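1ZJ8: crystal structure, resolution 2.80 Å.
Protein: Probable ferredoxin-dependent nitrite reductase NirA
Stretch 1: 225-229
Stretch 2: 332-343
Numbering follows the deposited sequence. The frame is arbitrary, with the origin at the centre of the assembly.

Stretch 1 (225-229) GLQDV
Stretch 2, residues 332-343: APEPVKHPIDHV

Irregular segments far apart in sequence can be held together by a few side chains that answer the polar groups of a neighbouring backbone. The probable ferredoxin-dependent nitrite reductase NirA offers a compact example, in which residues 225-229 meet residues 332-343 of the same chain and together bury 356 Å². Neither segment forms a regular helix or strand, and the backbones come nearest at D228 and I340, whose CA atoms are 5.1 Å apart.

Q227 covers the most surface. Its backbone sits at phi/psi -90/66, and its CA-to-CB bond points sideways to the other segment, but chi1 -62° (m), chi2 161° (t) and chi3 63° bring the amide nearer. There the amide meets backbone groups with both of its polar atoms. Q227 NE2 donates to E334 O at 3.0 Å, with an angle of 162° at the hydrogen, while Q227 OE1 accepts a weak bond from V336 N at 3.3 Å and 153°. The segment it reads is extended: E334 at -60/117, P335 at -59/139 and V336 at -73/156. P335 lies between the two bonded residues, its CA 3.5 Å from Q227 OE1. The CA-to-CB bond of V336 points toward the first segment, and chi1 -73° (m) places CG1 of V336 3.7 Å from Q227 NE2.

I340 covers the most surface after Q227 and contributes an aliphatic side chain. At -109/105, with CB directed toward the first segment, it adopts chi1 -53° (m) and an off-well chi2 of 97°, which carries CD1 to 3.3 Å from Q227 O. The same residue packs against D228: the two CB atoms are 3.9 Å apart, and D228 CB lies 3.5 Å from I340 O. Thus I340 touches two successive residues, Q227 at the carbonyl oxygen of Q227 and D228 at the side chain of D228.

D228, at -120/22 with chi1 57° (p) and chi2 15°, also has its CA-to-CB bond pointing toward its partner segment and makes the shortest polar contact. H342 NE2 donates to D228 OD2 at 2.7 Å and 169°, a nearly linear hydrogen bond. H342 has a positive phi (61/23), and chi1 -60° (m) with chi2 -66° presents its ring edge to the aspartate. L226 CD1 also lies near the ring plane, 3.6 Å from H342 CE1; its chi angles are -72° (m) and 176° (t). Within the first segment, a weak bond from D228 N to L226 O, at 3.2 Å, spans Q227. The general lesson is that loops can associate through side-chain recognition of backbone, supplemented by one buried polar pair.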

# COMPACT_ATOMS: atom_id res chain seq x y z
N GLY A 225 -2.25 -16.26 -5.44
CA GLY A 225 -3.23 -17.18 -6.03
C GLY A 225 -4.68 -16.85 -5.68
O GLY A 225 -5.57 -17.68 -5.89
N LEU A 226 -4.90 -15.65 -5.12
CA LEU A 226 -6.23 -15.01 -5.02
C LEU A 226 -6.11 -13.58 -5.54
O LEU A 226 -5.01 -13.04 -5.61
CB LEU A 226 -6.71 -14.93 -3.55
CG LEU A 226 -7.16 -16.19 -2.82
CD1 LEU A 226 -7.49 -15.86 -1.36
CD2 LEU A 226 -8.34 -16.81 -3.53
N GLN A 227 -7.22 -12.95 -5.89
CA GLN A 227 -7.21 -11.51 -6.20
C GLN A 227 -7.48 -10.71 -4.92
O GLN A 227 -8.52 -10.09 -4.80
CB GLN A 227 -8.29 -11.16 -7.25
CG GLN A 227 -8.15 -11.82 -8.64
CD GLN A 227 -9.49 -11.79 -9.42
OE1 GLN A 227 -10.00 -10.72 -9.72
NE2 GLN A 227 -10.04 -12.96 -9.71
N ASP A 228 -6.54 -10.77 -3.96
CA ASP A 228 -6.65 -10.04 -2.68
C ASP A 228 -5.50 -9.05 -2.47
O ASP A 228 -5.21 -8.66 -1.34
CB ASP A 228 -6.72 -11.01 -1.50
CG ASP A 228 -5.54 -11.96 -1.44
OD1 ASP A 228 -4.52 -11.72 -2.12
OD2 ASP A 228 -5.65 -12.98 -0.73
N VAL A 229 -4.87 -8.63 -3.57
CA VAL A 229 -3.66 -7.80 -3.54
C VAL A 229 -3.72 -6.59 -4.50
O VAL A 229 -2.70 -6.10 -4.99
CB VAL A 229 -2.39 -8.66 -3.86
CG1 VAL A 229 -2.16 -9.73 -2.79
CG2 VAL A 229 -2.48 -9.30 -5.24
N ALA A 332 -7.41 -14.90 -18.64
CA ALA A 332 -7.64 -14.12 -17.44
C ALA A 332 -8.52 -14.95 -16.52
O ALA A 332 -9.31 -15.75 -16.97
CB ALA A 332 -8.33 -12.83 -17.80
N PRO A 333 -8.37 -14.75 -15.21
CA PRO A 333 -9.30 -15.39 -14.27
C PRO A 333 -10.54 -14.54 -14.14
O PRO A 333 -10.47 -13.34 -14.38
CB PRO A 333 -8.51 -15.39 -12.97
CG PRO A 333 -7.68 -14.14 -13.06
CD PRO A 333 -7.37 -13.91 -14.52
N GLU A 334 -11.66 -15.15 -13.75
CA GLU A 334 -12.91 -14.39 -13.59
C GLU A 334 -12.73 -13.32 -12.54
O GLU A 334 -12.48 -13.64 -11.37
CB GLU A 334 -14.08 -15.31 -13.19
CG GLU A 334 -14.55 -16.24 -14.31
CD GLU A 334 -15.30 -15.51 -15.45
OE1 GLU A 334 -14.93 -15.67 -16.66
OE2 GLU A 334 -16.25 -14.76 -15.14
N PRO A 335 -12.85 -12.03 -12.94
CA PRO A 335 -12.67 -10.97 -11.94
C PRO A 335 -13.69 -11.17 -10.83
O PRO A 335 -14.82 -11.53 -11.11
CB PRO A 335 -12.93 -9.68 -12.74
CG PRO A 335 -12.79 -10.05 -14.20
CD PRO A 335 -13.18 -11.50 -14.28
N VAL A 336 -13.29 -10.97 -9.58
CA VAL A 336 -14.19 -11.22 -8.46
C VAL A 336 -15.23 -10.12 -8.40
O VAL A 336 -15.00 -9.03 -8.91
CB VAL A 336 -13.44 -11.33 -7.15
CG1 VAL A 336 -12.69 -12.66 -7.12
CG2 VAL A 336 -12.47 -10.12 -6.93
N LYS A 337 -16.38 -10.43 -7.80
CA LYS A 337 -17.45 -9.42 -7.67
C LYS A 337 -17.07 -8.44 -6.56
O LYS A 337 -16.92 -7.24 -6.79
CB LYS A 337 -18.83 -10.06 -7.39
CG LYS A 337 -19.15 -11.33 -8.19
CD LYS A 337 -18.78 -12.65 -7.43
CE LYS A 337 -19.87 -13.75 -7.56
NZ LYS A 337 -21.20 -13.38 -6.93
N HIS A 338 -16.89 -8.99 -5.36
CA HIS A 338 -16.54 -8.22 -4.17
C HIS A 338 -15.04 -8.40 -3.92
O HIS A 338 -14.46 -9.39 -4.36
CB HIS A 338 -17.38 -8.70 -2.98
CG HIS A 338 -18.83 -8.90 -3.31
ND1 HIS A 338 -19.70 -7.85 -3.54
CD2 HIS A 338 -19.55 -10.03 -3.50
CE1 HIS A 338 -20.89 -8.32 -3.84
NE2 HIS A 338 -20.83 -9.64 -3.82
N PRO A 339 -14.40 -7.44 -3.24
CA PRO A 339 -13.01 -7.65 -2.87
C PRO A 339 -12.83 -8.66 -1.73
O PRO A 339 -13.78 -8.95 -1.00
CB PRO A 339 -12.54 -6.25 -2.41
CG PRO A 339 -13.57 -5.33 -2.83
CD PRO A 339 -14.85 -6.11 -2.81
N ILE A 340 -11.62 -9.19 -1.58
CA ILE A 340 -11.28 -10.09 -0.49
C ILE A 340 -10.36 -9.39 0.52
O ILE A 340 -9.16 -9.21 0.26
CB ILE A 340 -10.60 -11.37 -1.02
CG1 ILE A 340 -11.46 -12.03 -2.11
CG2 ILE A 340 -10.29 -12.35 0.14
CD1 ILE A 340 -11.06 -11.67 -3.51
N ASP A 341 -10.91 -9.01 1.67
CA ASP A 341 -10.06 -8.42 2.71
C ASP A 341 -9.67 -9.40 3.81
O ASP A 341 -8.86 -9.04 4.65
CB ASP A 341 -10.66 -7.14 3.31
CG ASP A 341 -11.97 -7.36 4.04
OD1 ASP A 341 -12.34 -8.52 4.25
OD2 ASP A 341 -12.63 -6.37 4.42
N HIS A 342 -10.24 -10.61 3.79
CA HIS A 342 -9.97 -11.64 4.79
C HIS A 342 -10.32 -11.28 6.22
O HIS A 342 -9.80 -11.87 7.13
CB HIS A 342 -8.50 -12.07 4.72
CG HIS A 342 -8.11 -12.62 3.40
ND1 HIS A 342 -8.63 -13.79 2.90
CD2 HIS A 342 -7.26 -12.15 2.46
CE1 HIS A 342 -8.12 -14.02 1.71
NE2 HIS A 342 -7.29 -13.04 1.41
N VAL A 343 -11.21 -10.34 6.42
CA VAL A 343 -11.65 -10.01 7.77
C VAL A 343 -12.67 -11.04 8.32
O VAL A 343 -13.56 -11.48 7.59
CB VAL A 343 -12.18 -8.56 7.81
CG1 VAL A 343 -13.16 -8.36 8.94
CG2 VAL A 343 -10.99 -7.58 7.93